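Local structure of aminoglycoside 6-adenylyltransferase (Bacillus subtilis, 2PBE) at residues A[42-47]-A[99-104]; A[68-73]-A[92-97]; A[76-81]-A[88-93]. The protein adenylates streptomycin and streptidine on O-6 with ATP, can also guanylylate streptomycin with GTP, and so mediates bacterial resistance to streptomycin. All coordinates share one frame; numbering follows the deposited sequence.

Interaction 1 of 3, residues A[42-47]-A[99-104]; sequences FQDYDI and GNKLDL
The carbonyl oxygen of Y45 is met by two groups of the facing strand: the backbone N of D103 donates to Y45 O at 2.7 Å, almost in line with the carbonyl bond, and the CA of L102 approaches the same oxygen through a CA-H...O contact. Y45 N gives to K101 O (2.8 Å) and I47 N to D103 O (2.9 Å), which fixes 45-47 and 101-104 as parallel neighbours. Y45, I47 and L102 turn to one face of the sheet and touch helix 6-19; L104 lies on the same face. L102 has CG anti to the backbone N (chi1 168°), and its CD1 lies against both Y45 CB and I47 CG1, 3.5 Å from the latter. L104 CD1 sits 3.7 Å from both I47 CB and I47 CG2, a branched residue offering two carbons to one methyl.

The run D44, Y45, D46, with a further aspartate on an adjacent strand, fits the nucleotidyltransferase superfamily, whose acidic residues hold catalytic metal ions; D44, D46 and D103 are probably their counterparts here. D46 and D103 leave the other face of the sheet side by side, their carboxylate planes only 5° apart. The chain of K101, bent at chi2 and chi3, passes D44, and its NZ forms a salt bridge with D103 OD2 (2.7 Å), meeting it from above the carboxylate plane.

At the start of the pairing, N100 stands at the edge of the Y45 ring, with OD1 3.2 Å from CE2, while Q43 O lies over the ring centre. N100 ND2 is turned to D98 and to the backbone O of R4, hydrogen bonds that suit a buried amide just before the strand.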
loop_
_atom_site.group_PDB
_atom_site.type_symbol
_atom_site.label_atom_id
_atom_site.label_comp_id
_atom_site.label_asym_id
_atom_site.label_seq_id
_atom_site.Cartn_x
_atom_site.Cartn_y
_atom_site.Cartn_z
ATOM N N PHE A 42 -8.253 -15.959 15.072
ATOM C CA PHE A 42 -8.861 -16.675 13.943
ATOM C C PHE A 42 -8.405 -16.070 12.623
ATOM O O PHE A 42 -8.147 -14.863 12.542
ATOM C CB PHE A 42 -10.395 -16.643 14.027
ATOM C CG PHE A 42 -10.980 -17.473 15.162
ATOM C CD1 PHE A 42 -10.675 -17.180 16.527
ATOM C CD2 PHE A 42 -11.853 -18.548 14.878
ATOM C CE1 PHE A 42 -11.234 -17.945 17.609
ATOM C CE2 PHE A 42 -12.428 -19.334 15.970
ATOM C CZ PHE A 42 -12.107 -19.016 17.334
ATOM N N GLN A 43 -8.342 -16.899 11.585
ATOM C CA GLN A 43 -7.851 -16.443 10.299
ATOM C C GLN A 43 -8.931 -15.829 9.391
ATOM O O GLN A 43 -8.591 -15.247 8.346
ATOM C CB GLN A 43 -7.058 -17.595 9.614
ATOM C CG GLN A 43 -7.785 -18.349 8.427
ATOM C CD GLN A 43 -9.062 -19.104 8.902
ATOM O OE1 GLN A 43 -8.952 -19.957 9.776
ATOM N NE2 GLN A 43 -10.257 -18.786 8.332
ATOM N N ASP A 44 -10.193 -15.905 9.836
ATOM C CA ASP A 44 -11.341 -15.363 9.126
ATOM C C ASP A 44 -11.099 -13.937 8.640
ATOM O O ASP A 44 -10.452 -13.140 9.314
ATOM C CB ASP A 44 -12.577 -15.335 10.031
ATOM C CG ASP A 44 -12.958 -16.703 10.567
ATOM O OD1 ASP A 44 -12.924 -17.686 9.796
ATOM O OD2 ASP A 44 -13.297 -16.788 11.772
ATOM N N TYR A 45 -11.651 -13.616 7.481
ATOM C CA TYR A 45 -11.496 -12.288 6.910
ATOM C C TYR A 45 -12.738 -11.431 7.040
ATOM O O TYR A 45 -13.852 -11.839 6.711
ATOM C CB TYR A 45 -11.090 -12.410 5.455
ATOM C CG TYR A 45 -9.777 -13.139 5.312
ATOM C CD1 TYR A 45 -8.552 -12.465 5.542
ATOM C CD2 TYR A 45 -9.741 -14.527 5.002
ATOM C CE1 TYR A 45 -7.301 -13.156 5.462
ATOM C CE2 TYR A 45 -8.497 -15.241 4.924
ATOM C CZ TYR A 45 -7.279 -14.541 5.156
ATOM O OH TYR A 45 -6.065 -15.205 5.110
ATOM N N ASP A 46 -12.523 -10.236 7.569
ATOM C CA ASP A 46 -13.591 -9.256 7.764
ATOM C C ASP A 46 -13.364 -8.060 6.881
ATOM O O ASP A 46 -12.561 -7.200 7.191
ATOM C CB ASP A 46 -13.628 -8.787 9.207
ATOM C CG ASP A 46 -14.744 -9.437 10.002
ATOM O OD1 ASP A 46 -15.899 -8.970 9.864
ATOM O OD2 ASP A 46 -14.469 -10.415 10.753
ATOM N N ILE A 47 -14.062 -8.034 5.760
ATOM C CA ILE A 47 -13.914 -6.976 4.788
ATOM C C ILE A 47 -15.189 -6.182 4.595
ATOM O O ILE A 47 -16.282 -6.725 4.700
ATOM C CB ILE A 47 -13.519 -7.574 3.435
ATOM C CG1 ILE A 47 -12.354 -8.552 3.625
ATOM C CG2 ILE A 47 -13.155 -6.469 2.450
ATOM C CD1 ILE A 47 -11.063 -7.931 4.166
ATOM N N GLY A 99 -10.608 -23.644 2.662
ATOM C CA GLY A 99 -10.669 -23.548 4.106
ATOM C C GLY A 99 -10.867 -22.152 4.648
ATOM O O GLY A 99 -11.238 -22.001 5.811
ATOM N N ASN A 100 -10.629 -21.123 3.835
ATOM C CA ASN A 100 -10.798 -19.772 4.346
ATOM C C ASN A 100 -12.245 -19.329 4.507
ATOM O O ASN A 100 -13.152 -19.805 3.813
ATOM C CB ASN A 100 -10.003 -18.778 3.488
ATOM C CG ASN A 100 -8.522 -18.782 3.836
ATOM O OD1 ASN A 100 -8.137 -18.426 4.950
ATOM N ND2 ASN A 100 -7.693 -19.188 2.898
ATOM N N LYS A 101 -12.455 -18.435 5.464
ATOM C CA LYS A 101 -13.777 -17.910 5.741
ATOM C C LYS A 101 -13.738 -16.405 5.583
ATOM O O LYS A 101 -12.835 -15.737 6.080
ATOM C CB LYS A 101 -14.201 -18.265 7.159
ATOM C CG LYS A 101 -15.684 -18.618 7.265
ATOM C CD LYS A 101 -16.577 -17.409 7.409
ATOM C CE LYS A 101 -16.561 -16.880 8.843
ATOM N NZ LYS A 101 -17.624 -15.859 9.078
ATOM N N LEU A 102 -14.718 -15.870 4.872
ATOM C CA LEU A 102 -14.778 -14.440 4.667
ATOM C C LEU A 102 -16.119 -13.923 5.141
ATOM O O LEU A 102 -17.118 -14.640 5.118
ATOM C CB LEU A 102 -14.582 -14.101 3.182
ATOM C CG LEU A 102 -14.903 -12.658 2.770
ATOM C CD1 LEU A 102 -13.880 -11.695 3.360
ATOM C CD2 LEU A 102 -14.938 -12.551 1.281
ATOM N N ASP A 103 -16.112 -12.671 5.582
ATOM C CA ASP A 103 -17.302 -11.974 6.019
ATOM C C ASP A 103 -17.205 -10.629 5.293
ATOM O O ASP A 103 -16.420 -9.767 5.666
ATOM C CB ASP A 103 -17.266 -11.769 7.525
ATOM C CG ASP A 103 -18.504 -12.299 8.205
ATOM O OD1 ASP A 103 -19.608 -11.800 7.883
ATOM O OD2 ASP A 103 -18.375 -13.220 9.054
ATOM N N LEU A 104 -17.981 -10.472 4.228
ATOM C CA LEU A 104 -17.958 -9.250 3.421
ATOM C C LEU A 104 -19.217 -8.421 3.568
ATOM O O LEU A 104 -20.312 -8.920 3.357
ATOM C CB LEU A 104 -17.777 -9.625 1.948
ATOM C CG LEU A 104 -17.653 -8.518 0.907
ATOM C CD1 LEU A 104 -16.287 -7.858 1.024
ATOM C CD2 LEU A 104 -17.808 -9.122 -0.469
#

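Interaction 2 of 3, residues A[68-73]-A[92-97]; sequences GKRIMM and YIILFE
The ring of F96 has K69 O in its plane at the edge, 3.9 Å from CD1, and the methyl CG2 of I94 over the centre of one face, 3.7 Å above it; R4 adds a cation-pi contact. That same I94 methyl also touches the R70 side chain, 3.5 Å from CD and at the edge of the guanidinium, near its plane. Over one face of the guanidinium, displaced toward the rim, lies the selenium of M73. R70 can serve here because its long aliphatic chain, extended from CG to NE, covers I94 before the charge begins.

The strands run antiparallel, and their register slips by one residue: I71 and M72 both face L95, a classic beta bulge. I71 N donates to L95 O (2.7 Å), and L95 N returns a nearly straight bond of 174° to M72 O. Before the bulge along 68-73, K69 O accepts from E97 N at 3.0 Å. This joins strand 70-74, outermost in the chain's sheet, to strand 90-96.

I71 points toward strand 90-96, and its CD1 lies 3.8 Å from L95 CD2, the two branched chains meeting across the bulge. M73, a selenomethionine with CG anti to the backbone N (chi1 172°), lies alongside I94, CG to CG1 4.0 Å. E97 runs beside K69 in the same direction, against its CB and CG, while K69 NZ forms a salt bridge with E65.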
loop_
_atom_site.group_PDB
_atom_site.type_symbol
_atom_site.label_atom_id
_atom_site.label_comp_id
_atom_site.label_asym_id
_atom_site.label_seq_id
_atom_site.Cartn_x
_atom_site.Cartn_y
_atom_site.Cartn_z
ATOM N N GLY A 68 -13.377 -17.568 -5.669
ATOM C CA GLY A 68 -13.084 -18.986 -5.584
ATOM C C GLY A 68 -14.208 -19.929 -5.212
ATOM O O GLY A 68 -15.276 -19.522 -4.779
ATOM N N LYS A 69 -13.965 -21.220 -5.402
ATOM C CA LYS A 69 -14.960 -22.228 -5.089
ATOM C C LYS A 69 -15.211 -22.274 -3.599
ATOM O O LYS A 69 -14.280 -22.249 -2.790
ATOM C CB LYS A 69 -14.504 -23.596 -5.609
ATOM C CG LYS A 69 -14.945 -23.964 -7.044
ATOM C CD LYS A 69 -14.780 -22.832 -8.060
ATOM C CE LYS A 69 -16.073 -22.015 -8.251
ATOM N NZ LYS A 69 -15.746 -20.659 -8.779
ATOM N N ARG A 70 -16.492 -22.322 -3.245
ATOM C CA ARG A 70 -16.888 -22.351 -1.848
ATOM C C ARG A 70 -17.689 -23.574 -1.450
ATOM O O ARG A 70 -18.310 -24.232 -2.292
ATOM C CB ARG A 70 -17.687 -21.091 -1.508
ATOM C CG ARG A 70 -18.697 -20.677 -2.552
ATOM C CD ARG A 70 -19.405 -19.384 -2.175
ATOM N NE ARG A 70 -19.818 -18.648 -3.364
ATOM C CZ ARG A 70 -20.766 -19.034 -4.200
ATOM N NH1 ARG A 70 -21.430 -20.162 -3.994
ATOM N NH2 ARG A 70 -21.046 -18.297 -5.260
ATOM N N ILE A 71 -17.655 -23.866 -0.151
ATOM C CA ILE A 71 -18.387 -24.981 0.430
ATOM C C ILE A 71 -19.848 -24.533 0.564
ATOM O O ILE A 71 -20.760 -25.283 0.243
ATOM C CB ILE A 71 -17.786 -25.354 1.808
ATOM C CG1 ILE A 71 -16.370 -25.899 1.600
ATOM C CG2 ILE A 71 -18.678 -26.353 2.529
ATOM C CD1 ILE A 71 -15.569 -26.095 2.853
HETATM N N MSE A 72 -20.066 -23.310 1.038
HETATM C CA MSE A 72 -21.423 -22.771 1.148
HETATM C C MSE A 72 -21.385 -21.283 1.435
HETATM O O MSE A 72 -20.308 -20.714 1.644
HETATM C CB MSE A 72 -22.207 -23.474 2.247
HETATM C CG MSE A 72 -21.787 -23.052 3.624
HETATM SE SE MSE A 72 -22.840 -23.819 5.042
HETATM C CE MSE A 72 -21.500 -23.839 6.379
HETATM N N MSE A 73 -22.560 -20.658 1.479
HETATM C CA MSE A 73 -22.628 -19.230 1.720
HETATM C C MSE A 73 -23.929 -18.826 2.378
HETATM O O MSE A 73 -24.952 -19.475 2.192
HETATM C CB MSE A 73 -22.471 -18.527 0.378
HETATM C CG MSE A 73 -22.695 -17.043 0.393
HETATM SE SE MSE A 73 -22.609 -16.383 -1.428
HETATM C CE MSE A 73 -24.477 -16.466 -1.937
ATOM N N TYR A 92 -22.240 -11.062 3.113
ATOM C CA TYR A 92 -22.125 -12.433 2.666
ATOM C C TYR A 92 -21.191 -13.134 3.627
ATOM O O TYR A 92 -20.204 -12.546 4.057
ATOM C CB TYR A 92 -21.502 -12.480 1.276
ATOM C CG TYR A 92 -22.226 -11.667 0.225
ATOM C CD1 TYR A 92 -23.198 -12.275 -0.613
ATOM C CD2 TYR A 92 -21.951 -10.282 0.049
ATOM C CE1 TYR A 92 -23.880 -11.524 -1.613
ATOM C CE2 TYR A 92 -22.635 -9.506 -0.942
ATOM C CZ TYR A 92 -23.598 -10.142 -1.770
ATOM O OH TYR A 92 -24.267 -9.430 -2.738
ATOM N N ILE A 93 -21.502 -14.370 4.000
ATOM C CA ILE A 93 -20.589 -15.102 4.865
ATOM C C ILE A 93 -20.254 -16.286 3.986
ATOM O O ILE A 93 -21.151 -17.054 3.613
ATOM C CB ILE A 93 -21.226 -15.589 6.200
ATOM C CG1 ILE A 93 -21.416 -14.415 7.161
ATOM C CG2 ILE A 93 -20.304 -16.593 6.891
ATOM C CD1 ILE A 93 -22.461 -13.437 6.755
ATOM N N ILE A 94 -18.986 -16.413 3.615
ATOM C CA ILE A 94 -18.559 -17.497 2.749
ATOM C C ILE A 94 -17.564 -18.426 3.423
ATOM O O ILE A 94 -16.655 -17.978 4.139
ATOM C CB ILE A 94 -17.907 -16.938 1.453
ATOM C CG1 ILE A 94 -18.853 -15.953 0.778
ATOM C CG2 ILE A 94 -17.608 -18.074 0.468
ATOM C CD1 ILE A 94 -18.205 -15.162 -0.351
ATOM N N LEU A 95 -17.748 -19.718 3.183
ATOM C CA LEU A 95 -16.834 -20.716 3.694
ATOM C C LEU A 95 -16.181 -21.273 2.443
ATOM O O LEU A 95 -16.801 -22.020 1.691
ATOM C CB LEU A 95 -17.573 -21.823 4.451
ATOM C CG LEU A 95 -16.590 -22.867 5.012
ATOM C CD1 LEU A 95 -15.692 -22.235 6.043
ATOM C CD2 LEU A 95 -17.331 -24.046 5.592
ATOM N N PHE A 96 -14.927 -20.901 2.213
ATOM C CA PHE A 96 -14.212 -21.353 1.020
ATOM C C PHE A 96 -13.739 -22.803 1.046
ATOM O O PHE A 96 -13.496 -23.380 2.109
ATOM C CB PHE A 96 -13.022 -20.433 0.755
ATOM C CG PHE A 96 -13.411 -19.047 0.318
ATOM C CD1 PHE A 96 -13.912 -18.823 -0.983
ATOM C CD2 PHE A 96 -13.335 -17.965 1.215
ATOM C CE1 PHE A 96 -14.337 -17.527 -1.395
ATOM C CE2 PHE A 96 -13.753 -16.657 0.825
ATOM C CZ PHE A 96 -14.257 -16.435 -0.490
ATOM N N GLU A 97 -13.625 -23.386 -0.139
ATOM C CA GLU A 97 -13.169 -24.760 -0.245
ATOM C C GLU A 97 -11.770 -24.947 0.312
ATOM O O GLU A 97 -11.488 -25.959 0.943
ATOM C CB GLU A 97 -13.190 -25.228 -1.700
ATOM C CG GLU A 97 -14.464 -25.911 -2.118
ATOM C CD GLU A 97 -14.388 -26.439 -3.537
ATOM O OE1 GLU A 97 -13.357 -27.060 -3.888
ATOM O OE2 GLU A 97 -15.355 -26.223 -4.306
#

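Interaction 3 of 3, residues A[76-81]-A[88-93]; sequences PEDMEL and NWFSYI
One carboxylate oxygen of E77 takes two hydrogen bonds from S91: the backbone N donates to E77 OE1 at 2.8 Å, nearly along the C-O axis, and the hydroxyl OG donates to the same OE1 at 2.7 Å from the syn side, 16° out of the carboxylate plane. Serine suits this position because OG, placed between the backbone N and the carbonyl carbon (chi1 55°), lies close enough to its own N-H for both to converge on one acceptor. Glutamate has the length to reach them, and its bend at chi2 (70°) swings CD back toward the strand. A water completes the link, accepting from E77 N and donating to S91 O at 2.8 Å.

That water also stands over the centre of one face of the F90 ring, 3.2 Å above its plane. Around the ring, E77 CB comes 3.8 Å from CD1, and D78 CB comes close to CZ and CE1. F90 thus gives the start of the loop a broad apolar surface, while Y92 CZ lies in plane at the ring's edge. Farther along the strand, the ring of P76 meets I93 obliquely, CG to CD1 3.3 Å.

F90 and Y92 make their backbone bonds with strand 101-108, and I93 pairs with Q74. Across from S91 the neighbouring chain has left strand 70-74 for the loop, and a side-chain oxygen and a water take the place of the backbone partners of a neighbouring strand. With two donors directed at OE1, E77 is probably ionised, its negative charge partly offset by the S91 N-H and hydroxyl.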
loop_
_atom_site.group_PDB
_atom_site.type_symbol
_atom_site.label_atom_id
_atom_site.label_comp_id
_atom_site.label_asym_id
_atom_site.label_seq_id
_atom_site.Cartn_x
_atom_site.Cartn_y
_atom_site.Cartn_z
ATOM N N PRO A 76 -27.200 -12.994 5.198
ATOM C CA PRO A 76 -27.984 -12.571 6.363
ATOM C C PRO A 76 -29.107 -11.558 6.157
ATOM O O PRO A 76 -30.076 -11.545 6.924
ATOM C CB PRO A 76 -26.918 -12.033 7.313
ATOM C CG PRO A 76 -25.731 -12.835 6.974
ATOM C CD PRO A 76 -25.766 -12.795 5.477
ATOM N N GLU A 77 -28.991 -10.708 5.149
ATOM C CA GLU A 77 -30.026 -9.720 4.921
ATOM C C GLU A 77 -30.939 -10.107 3.772
ATOM O O GLU A 77 -31.721 -9.289 3.281
ATOM C CB GLU A 77 -29.391 -8.348 4.691
ATOM C CG GLU A 77 -28.651 -7.788 5.922
ATOM C CD GLU A 77 -27.359 -8.553 6.254
ATOM O OE1 GLU A 77 -26.570 -8.831 5.318
ATOM O OE2 GLU A 77 -27.122 -8.868 7.449
ATOM N N ASP A 78 -30.849 -11.367 3.348
ATOM C CA ASP A 78 -31.680 -11.853 2.255
ATOM C C ASP A 78 -32.266 -13.206 2.604
ATOM O O ASP A 78 -32.296 -14.113 1.781
ATOM C CB ASP A 78 -30.866 -11.939 0.963
ATOM C CG ASP A 78 -31.734 -12.179 -0.265
ATOM O OD1 ASP A 78 -32.839 -11.603 -0.347
ATOM O OD2 ASP A 78 -31.300 -12.945 -1.152
HETATM N N MSE A 79 -32.738 -13.347 3.835
HETATM C CA MSE A 79 -33.324 -14.607 4.252
HETATM C C MSE A 79 -34.765 -14.400 4.689
HETATM O O MSE A 79 -35.125 -13.332 5.210
HETATM C CB MSE A 79 -32.510 -15.200 5.384
HETATM C CG MSE A 79 -31.042 -15.322 5.039
HETATM SE SE MSE A 79 -30.018 -16.308 6.349
HETATM C CE MSE A 79 -30.031 -15.042 7.812
ATOM N N GLU A 80 -35.593 -15.408 4.454
ATOM C CA GLU A 80 -36.994 -15.329 4.835
ATOM C C GLU A 80 -37.183 -15.679 6.310
ATOM O O GLU A 80 -37.924 -15.005 7.025
ATOM C CB GLU A 80 -37.839 -16.267 3.960
ATOM C CG GLU A 80 -39.314 -16.340 4.352
ATOM C CD GLU A 80 -40.200 -16.965 3.280
ATOM O OE1 GLU A 80 -39.925 -18.105 2.857
ATOM O OE2 GLU A 80 -41.177 -16.306 2.857
ATOM N N LEU A 81 -36.492 -16.721 6.762
ATOM C CA LEU A 81 -36.610 -17.180 8.136
ATOM C C LEU A 81 -36.074 -16.187 9.163
ATOM O O LEU A 81 -36.619 -16.042 10.263
ATOM C CB LEU A 81 -35.879 -18.514 8.291
ATOM C CG LEU A 81 -36.045 -19.173 9.652
ATOM C CD1 LEU A 81 -37.474 -19.707 9.745
ATOM C CD2 LEU A 81 -35.020 -20.293 9.832
ATOM N N ASN A 88 -28.969 -0.623 5.860
ATOM C CA ASN A 88 -28.902 -0.648 4.400
ATOM C C ASN A 88 -27.735 -1.468 3.919
ATOM O O ASN A 88 -27.332 -1.373 2.752
ATOM C CB ASN A 88 -28.769 0.762 3.857
ATOM C CG ASN A 88 -30.078 1.456 3.791
ATOM O OD1 ASN A 88 -30.961 1.059 3.023
ATOM N ND2 ASN A 88 -30.242 2.487 4.616
ATOM N N TRP A 89 -27.180 -2.254 4.836
ATOM C CA TRP A 89 -26.059 -3.092 4.488
ATOM C C TRP A 89 -26.589 -4.347 3.852
ATOM O O TRP A 89 -27.791 -4.625 3.859
ATOM C CB TRP A 89 -25.284 -3.547 5.711
ATOM C CG TRP A 89 -24.569 -2.544 6.597
ATOM C CD1 TRP A 89 -23.722 -2.885 7.617
ATOM C CD2 TRP A 89 -24.672 -1.114 6.624
ATOM N NE1 TRP A 89 -23.299 -1.776 8.283
ATOM C CE2 TRP A 89 -23.854 -0.668 7.709
ATOM C CE3 TRP A 89 -25.367 -0.158 5.856
ATOM C CZ2 TRP A 89 -23.712 0.701 8.051
ATOM C CZ3 TRP A 89 -25.237 1.211 6.189
ATOM C CH2 TRP A 89 -24.406 1.625 7.291
ATOM N N PHE A 90 -25.644 -5.116 3.338
ATOM C CA PHE A 90 -25.912 -6.398 2.730
ATOM C C PHE A 90 -24.568 -7.090 2.833
ATOM O O PHE A 90 -23.549 -6.563 2.383
ATOM C CB PHE A 90 -26.315 -6.244 1.266
ATOM C CG PHE A 90 -27.086 -7.418 0.740
ATOM C CD1 PHE A 90 -28.436 -7.606 1.096
ATOM C CD2 PHE A 90 -26.460 -8.370 -0.081
ATOM C CE1 PHE A 90 -29.160 -8.735 0.636
ATOM C CE2 PHE A 90 -27.171 -9.514 -0.553
ATOM C CZ PHE A 90 -28.530 -9.695 -0.190
ATOM N N SER A 91 -24.554 -8.261 3.446
ATOM C CA SER A 91 -23.306 -8.968 3.599
ATOM C C SER A 91 -23.383 -10.393 3.097
ATOM O O SER A 91 -24.442 -10.875 2.715
ATOM C CB SER A 91 -22.909 -8.948 5.058
ATOM O OG SER A 91 -23.953 -9.480 5.837
ATOM N N TYR A 92 -22.240 -11.062 3.113
ATOM C CA TYR A 92 -22.125 -12.433 2.666
ATOM C C TYR A 92 -21.191 -13.134 3.627
ATOM O O TYR A 92 -20.204 -12.546 4.057
ATOM C CB TYR A 92 -21.502 -12.480 1.276
ATOM C CG TYR A 92 -22.226 -11.667 0.225
ATOM C CD1 TYR A 92 -23.198 -12.275 -0.613
ATOM C CD2 TYR A 92 -21.951 -10.282 0.049
ATOM C CE1 TYR A 92 -23.880 -11.524 -1.613
ATOM C CE2 TYR A 92 -22.635 -9.506 -0.942
ATOM C CZ TYR A 92 -23.598 -10.142 -1.770
ATOM O OH TYR A 92 -24.267 -9.430 -2.738
ATOM N N ILE A 93 -21.502 -14.370 4.000
ATOM C CA ILE A 93 -20.589 -15.102 4.865
ATOM C C ILE A 93 -20.254 -16.286 3.986
ATOM O O ILE A 93 -21.151 -17.054 3.613
ATOM C CB ILE A 93 -21.226 -15.589 6.200
ATOM C CG1 ILE A 93 -21.416 -14.415 7.161
ATOM C CG2 ILE A 93 -20.304 -16.593 6.891
ATOM C CD1 ILE A 93 -22.461 -13.437 6.755
HETATM O O HOH W 1 -27.208 -10.483 2.818
#

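From the N terminus the chain passes helix 6-19 and strand 23-28 before reaching 42-47, the first half of interaction 1. It then runs out to the edge strand and its loop, supplying 68-73 and 76-81, and returns through 88-97: interaction 3 closes the shorter loop and interaction 2 a longer one that starts earlier, both ending on strand 90-96, where they share Y92 and I93. Interaction 1 closes last, at 99-104, and encloses both. Interactions 1 and 2 pair 45-51 with 101-108 and 70-74 with 90-96; bonds of L104 with Y92 and L102 with I94 connect the pairs into one mixed sheet, and interaction 3 fastens the loop 76-81 to strand 90-96.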